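Long-range contact in putative thiol-disulfide oxidoreductase (Bacteroides vulgatus, PDB 4GRF), which probably acts as a thiol-disulfide oxidoreductase, this chain being its thioredoxin domain, with a disulfide-bonded CxxC motif characteristic of that fold: residues T64-T70 against W88-L93. Numbering follows the deposited sequence.
With SO4 (sulfate ion), chain E.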
# COMPACT_ATOMS: atom_id res chain seq x y z
N THR A 64 -5.66 7.62 2.84
CA THR A 64 -4.26 7.70 2.45
C THR A 64 -3.80 6.41 1.73
O THR A 64 -4.55 5.45 1.59
CB THR A 64 -3.33 8.03 3.64
OG1 THR A 64 -2.04 8.39 3.15
CG2 THR A 64 -3.24 6.88 4.63
N ILE A 65 -2.57 6.45 1.22
CA ILE A 65 -1.95 5.26 0.65
C ILE A 65 -0.74 4.92 1.48
O ILE A 65 0.07 5.79 1.86
CB ILE A 65 -1.54 5.47 -0.83
CG1 ILE A 65 -2.78 5.89 -1.68
CG2 ILE A 65 -0.86 4.22 -1.38
CD1 ILE A 65 -2.48 6.19 -3.14
N TYR A 66 -0.63 3.63 1.79
CA TYR A 66 0.47 3.06 2.54
C TYR A 66 1.19 2.06 1.63
O TYR A 66 0.67 0.97 1.32
CB TYR A 66 -0.08 2.38 3.80
CG TYR A 66 0.92 1.75 4.77
CD1 TYR A 66 1.91 2.50 5.39
CD2 TYR A 66 0.79 0.42 5.13
CE1 TYR A 66 2.77 1.92 6.31
CE2 TYR A 66 1.65 -0.17 6.04
CZ TYR A 66 2.63 0.58 6.64
OH TYR A 66 3.47 -0.01 7.54
N GLY A 67 2.35 2.46 1.13
CA GLY A 67 3.12 1.58 0.26
C GLY A 67 4.10 0.75 1.05
O GLY A 67 4.81 1.27 1.94
N VAL A 68 4.13 -0.55 0.74
CA VAL A 68 4.91 -1.53 1.48
C VAL A 68 5.80 -2.28 0.53
O VAL A 68 5.32 -3.06 -0.29
CB VAL A 68 3.99 -2.51 2.23
CG1 VAL A 68 4.81 -3.50 3.03
CG2 VAL A 68 3.01 -1.76 3.11
N SER A 69 7.11 -2.00 0.59
CA SER A 69 8.06 -2.66 -0.32
C SER A 69 8.80 -3.80 0.32
O SER A 69 9.17 -3.75 1.50
CB SER A 69 9.08 -1.67 -0.87
OG SER A 69 10.09 -2.33 -1.64
N THR A 70 9.02 -4.83 -0.49
CA THR A 70 9.81 -5.98 -0.14
C THR A 70 11.21 -5.93 -0.76
O THR A 70 11.93 -6.92 -0.77
CB THR A 70 9.13 -7.27 -0.62
OG1 THR A 70 9.02 -7.25 -2.05
CG2 THR A 70 7.75 -7.44 -0.01
N TRP A 88 3.55 9.15 -1.32
CA TRP A 88 2.61 8.95 -0.24
C TRP A 88 3.38 8.29 0.91
O TRP A 88 4.59 8.41 0.97
CB TRP A 88 1.39 8.12 -0.73
CG TRP A 88 1.75 6.93 -1.59
CD1 TRP A 88 2.20 5.70 -1.17
CD2 TRP A 88 1.69 6.86 -3.03
NE1 TRP A 88 2.41 4.88 -2.27
CE2 TRP A 88 2.10 5.57 -3.41
CE3 TRP A 88 1.30 7.77 -4.03
CZ2 TRP A 88 2.14 5.17 -4.75
CZ3 TRP A 88 1.38 7.37 -5.36
CH2 TRP A 88 1.77 6.08 -5.70
N ASN A 89 2.70 7.61 1.83
CA ASN A 89 3.42 6.98 2.94
C ASN A 89 4.09 5.72 2.41
O ASN A 89 3.40 4.76 2.10
CB ASN A 89 2.44 6.62 4.06
CG ASN A 89 1.83 7.85 4.69
OD1 ASN A 89 2.50 8.57 5.43
ND2 ASN A 89 0.56 8.09 4.41
N GLN A 90 5.40 5.74 2.30
CA GLN A 90 6.15 4.61 1.77
C GLN A 90 7.04 3.99 2.84
O GLN A 90 7.90 4.69 3.42
CB GLN A 90 7.06 5.09 0.62
CG GLN A 90 6.33 5.60 -0.61
CD GLN A 90 5.86 4.48 -1.52
OE1 GLN A 90 5.65 3.34 -1.09
NE2 GLN A 90 5.67 4.80 -2.80
N VAL A 91 6.88 2.69 3.08
CA VAL A 91 7.78 2.00 3.99
C VAL A 91 8.47 0.83 3.31
O VAL A 91 7.97 0.25 2.36
CB VAL A 91 7.09 1.48 5.27
CG1 VAL A 91 6.49 2.63 6.05
CG2 VAL A 91 6.06 0.39 4.95
N LEU A 92 9.65 0.51 3.84
CA LEU A 92 10.41 -0.66 3.44
C LEU A 92 10.44 -1.65 4.58
O LEU A 92 10.83 -1.31 5.71
CB LEU A 92 11.84 -0.24 3.09
CG LEU A 92 12.78 -1.34 2.61
CD1 LEU A 92 12.27 -1.97 1.33
CD2 LEU A 92 14.18 -0.77 2.42
N LEU A 93 10.04 -2.88 4.29
CA LEU A 93 10.05 -3.96 5.29
C LEU A 93 11.50 -4.33 5.62
O LEU A 93 12.38 -4.37 4.74
CB LEU A 93 9.32 -5.18 4.79
CG LEU A 93 7.81 -5.00 4.57
CD1 LEU A 93 7.19 -6.28 4.02
CD2 LEU A 93 7.13 -4.56 5.85
S SO4 E . -0.98 11.43 4.81
O1 SO4 E . -1.90 12.39 5.46
O2 SO4 E . -1.62 10.92 3.57
O3 SO4 E . 0.30 12.11 4.46
O4 SO4 E . -0.68 10.33 5.76
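Two parallel strands of the thioredoxin fold, 63-69 and the sheet-edge strand 89-92, pair here as the two ends of a beta-alpha-beta crossover through helix 74-84. Their axes approach to 4.7 Å at 19°. Backbone hydrogen bonds zigzag along the pair: Asn89 N to Ile65 O (3.2 Å), Gly67 N to Asn89 O (2.7 Å), Val91 N to Gly67 O (2.8 Å), Ser69 N to Val91 O (3.0 Å) and Leu93 N to Ser69 O (3.0 Å). On one face, Tyr66 (chi1 t) reaches diagonally past Asn89, bringing CE1 to 3.8 Å from Val91 CG1, while its hydroxyl is hydrogen-bonded to Val22 O. Val68 (t) continues this apolar row, its CG2 4.2 Å from Val91 CG2 and its CG1 3.7 Å from Leu93 CG. The other face carries the indole of Trp88 (chi1 p), packed with Ile65 against Leu51 of helix 48-58. Ile65 CG2 sits over the five-membered ring, 3.5 Å from its centroid and 17° off the normal, a CH-pi contact. Beside it Gln90 (m, m) folds back over Gly67, placing OE1 3.4 Å from Gly67 CA, in the space a beta carbon on Gly67 would occupy; Gln90 NE2 is hydrogen-bonded to Ser86 O. Farther along, Leu92 CD1 approaches Ser69 OG to 3.7 Å, that hydroxyl being hydrogen-bonded to Asp71 OD2, and both side chains touch Trp77 of the crossover helix. At the start of the pair a sulfate, probably from the crystallisation liquor, bridges the strands: its O2 accepts from Thr64 OG1 at 2.6 Å and its O4 from Asn89 ND2 at 2.9 Å.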